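Local coordinates for protein Two-component system sensor histidine kinase (Bacteroides thetaiotaomicron, PDB 3VA6) that probably acts as a membrane-bound sensor histidine kinase and transcription regulator, this chain being its extracellular beta-propeller and beta-sandwich part, at residues W420-F425 with F473-I478. Residues are numbered along the deposited sequence; the frame is centred on the assembly and turned at random.
Sequences WTYYIF and FINQII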
loop_
_atom_site.group_PDB
_atom_site.type_symbol
_atom_site.label_atom_id
_atom_site.label_comp_id
_atom_site.label_asym_id
_atom_site.label_seq_id
_atom_site.Cartn_x
_atom_site.Cartn_y
_atom_site.Cartn_z
ATOM N N TRP A 420 -3.355 -25.875 25.373
ATOM C CA TRP A 420 -3.867 -25.590 24.037
ATOM C C TRP A 420 -5.246 -24.989 24.096
ATOM O O TRP A 420 -6.269 -25.686 24.025
ATOM C CB TRP A 420 -3.852 -26.864 23.201
ATOM C CG TRP A 420 -2.458 -27.409 22.973
ATOM C CD1 TRP A 420 -1.245 -26.731 23.085
ATOM C CD2 TRP A 420 -2.091 -28.766 22.566
ATOM N NE1 TRP A 420 -0.190 -27.556 22.795
ATOM C CE2 TRP A 420 -0.625 -28.789 22.478
ATOM C CE3 TRP A 420 -2.800 -29.927 22.288
ATOM C CZ2 TRP A 420 0.074 -29.934 22.114
ATOM C CZ3 TRP A 420 -2.085 -31.080 21.934
ATOM C CH2 TRP A 420 -0.682 -31.080 21.846
ATOM N N THR A 421 -5.284 -23.669 24.235
ATOM C CA THR A 421 -6.534 -22.958 24.408
ATOM C C THR A 421 -6.948 -22.341 23.098
ATOM O O THR A 421 -6.190 -21.614 22.478
ATOM C CB THR A 421 -6.427 -21.885 25.502
ATOM O OG1 THR A 421 -6.343 -22.543 26.767
ATOM C CG2 THR A 421 -7.635 -20.995 25.493
ATOM N N TYR A 422 -8.196 -22.610 22.733
ATOM C CA TYR A 422 -8.743 -22.249 21.439
ATOM C C TYR A 422 -9.695 -21.081 21.518
ATOM O O TYR A 422 -9.795 -20.302 20.589
ATOM C CB TYR A 422 -9.442 -23.463 20.820
ATOM C CG TYR A 422 -8.487 -24.339 20.042
ATOM C CD1 TYR A 422 -7.415 -24.970 20.669
ATOM C CD2 TYR A 422 -8.623 -24.503 18.669
ATOM C CE1 TYR A 422 -6.522 -25.748 19.941
ATOM C CE2 TYR A 422 -7.747 -25.283 17.948
ATOM C CZ TYR A 422 -6.703 -25.902 18.578
ATOM O OH TYR A 422 -5.835 -26.655 17.841
ATOM N N TYR A 423 -10.391 -20.944 22.630
ATOM C CA TYR A 423 -11.408 -19.914 22.741
ATOM C C TYR A 423 -11.699 -19.591 24.206
ATOM O O TYR A 423 -11.549 -20.450 25.074
ATOM C CB TYR A 423 -12.679 -20.378 22.021
ATOM C CG TYR A 423 -13.440 -19.288 21.294
ATOM C CD1 TYR A 423 -13.069 -18.884 20.012
ATOM C CD2 TYR A 423 -14.554 -18.692 21.874
ATOM C CE1 TYR A 423 -13.775 -17.907 19.327
ATOM C CE2 TYR A 423 -15.271 -17.713 21.200
ATOM C CZ TYR A 423 -14.879 -17.328 19.918
ATOM O OH TYR A 423 -15.588 -16.340 19.266
ATOM N N ILE A 424 -12.131 -18.356 24.436
ATOM C CA ILE A 424 -12.328 -17.836 25.757
ATOM C C ILE A 424 -13.412 -16.757 25.774
ATOM O O ILE A 424 -13.476 -15.933 24.859
ATOM C CB ILE A 424 -11.016 -17.217 26.273
ATOM C CG1 ILE A 424 -11.170 -16.734 27.724
ATOM C CG2 ILE A 424 -10.591 -16.071 25.376
ATOM C CD1 ILE A 424 -9.917 -16.100 28.291
ATOM N N PHE A 425 -14.255 -16.774 26.822
ATOM C CA PHE A 425 -15.148 -15.646 27.148
ATOM C C PHE A 425 -15.587 -15.657 28.601
ATOM O O PHE A 425 -15.489 -16.676 29.265
ATOM C CB PHE A 425 -16.391 -15.632 26.246
ATOM C CG PHE A 425 -17.409 -16.693 26.586
ATOM C CD1 PHE A 425 -17.389 -17.928 25.950
ATOM C CD2 PHE A 425 -18.391 -16.449 27.530
ATOM C CE1 PHE A 425 -18.324 -18.905 26.266
ATOM C CE2 PHE A 425 -19.330 -17.422 27.849
ATOM C CZ PHE A 425 -19.297 -18.650 27.219
ATOM N N PHE A 473 -12.214 -31.937 21.637
ATOM C CA PHE A 473 -11.431 -31.235 20.648
ATOM C C PHE A 473 -12.348 -30.107 20.143
ATOM O O PHE A 473 -12.976 -30.201 19.083
ATOM C CB PHE A 473 -11.045 -32.243 19.546
ATOM C CG PHE A 473 -11.397 -33.688 19.878
ATOM C CD1 PHE A 473 -10.436 -34.552 20.408
ATOM C CD2 PHE A 473 -12.697 -34.199 19.655
ATOM C CE1 PHE A 473 -10.755 -35.891 20.706
ATOM C CE2 PHE A 473 -13.014 -35.534 19.952
ATOM C CZ PHE A 473 -12.043 -36.380 20.482
ATOM N N ILE A 474 -12.442 -29.040 20.929
ATOM C CA ILE A 474 -13.495 -28.054 20.699
ATOM C C ILE A 474 -12.934 -26.652 20.395
ATOM O O ILE A 474 -12.164 -26.065 21.195
ATOM C CB ILE A 474 -14.534 -28.041 21.858
ATOM C CG1 ILE A 474 -13.928 -27.536 23.175
ATOM C CG2 ILE A 474 -15.121 -29.443 22.048
ATOM C CD1 ILE A 474 -13.203 -28.604 23.951
ATOM N N ASN A 475 -13.323 -26.122 19.230
ATOM C CA ASN A 475 -12.851 -24.808 18.819
ATOM C C ASN A 475 -13.625 -23.725 19.563
ATOM O O ASN A 475 -13.380 -23.512 20.736
ATOM C CB ASN A 475 -12.876 -24.607 17.298
ATOM C CG ASN A 475 -12.168 -23.319 16.878
ATOM O OD1 ASN A 475 -11.807 -22.453 17.722
ATOM N ND2 ASN A 475 -12.000 -23.155 15.571
ATOM N N GLN A 476 -14.564 -23.062 18.906
ATOM C CA GLN A 476 -15.312 -21.995 19.547
ATOM C C GLN A 476 -16.284 -22.510 20.620
ATOM O O GLN A 476 -16.813 -23.623 20.514
ATOM C CB GLN A 476 -16.056 -21.193 18.466
ATOM C CG GLN A 476 -15.115 -20.344 17.584
ATOM C CD GLN A 476 -15.294 -20.537 16.074
ATOM O OE1 GLN A 476 -15.606 -21.628 15.622
ATOM N NE2 GLN A 476 -15.081 -19.478 15.302
ATOM N N ILE A 477 -16.487 -21.699 21.662
ATOM C CA ILE A 477 -17.631 -21.846 22.588
ATOM C C ILE A 477 -18.283 -20.472 22.713
ATOM O O ILE A 477 -17.605 -19.493 23.020
ATOM C CB ILE A 477 -17.248 -22.401 23.988
ATOM C CG1 ILE A 477 -16.135 -21.570 24.641
ATOM C CG2 ILE A 477 -16.808 -23.852 23.878
ATOM C CD1 ILE A 477 -15.663 -22.073 25.988
ATOM N N ILE A 478 -19.592 -20.409 22.461
ATOM C CA ILE A 478 -20.310 -19.144 22.260
ATOM C C ILE A 478 -21.599 -19.092 23.079
ATOM O O ILE A 478 -22.356 -20.068 23.118
ATOM C CB ILE A 478 -20.687 -18.950 20.773
ATOM C CG1 ILE A 478 -19.438 -18.925 19.885
ATOM C CG2 ILE A 478 -21.485 -17.659 20.587
ATOM C CD1 ILE A 478 -18.948 -17.525 19.564
#
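Y422 and Y423 run beside N475 and Q476 on strands 421-425 and 474-478, whose axes are nearly parallel (6°) and approach to 5.5 Å, yet no hydrogen bond joins them; each pairs instead with a neighbour of its own sheet, 431-436 and 485-489. Y423 makes the largest single contribution, 104 Å² of the 393 Å² buried. Its ring lies across the backbone of Q476: CA of Q476 sits 4.0 Å from the ring centroid and 23° off the normal, a CH-pi contact over the face, and CG of Q476 also lies over a face, 3.3 Å from CE1 of Y423. Farther out, OH of Y423 meets the methyl CD1 of I478 at 3.6 Å. Cutting Y423 back to an alanine is likely to strip Q476 CA and CG of their aromatic cover and to cost I478 CD1 its contact with the hydroxyl. N475 swings CG anti to its backbone N (chi1 -171°), which carries OD1 to the edge of the Y422 ring, 3.9 Å from CD2, with the amide nearly perpendicular to the ring. CE1 of F425 rests against CG1 of I477 at 3.8 Å. The backbone O of N475 is hydrogen-bonded by S435 of strand 431-436, while Y423 also stacks on H377. Each segment belongs to the first strand of a four-stranded antiparallel unit, as expected for the inner strands of consecutive beta-propeller blades.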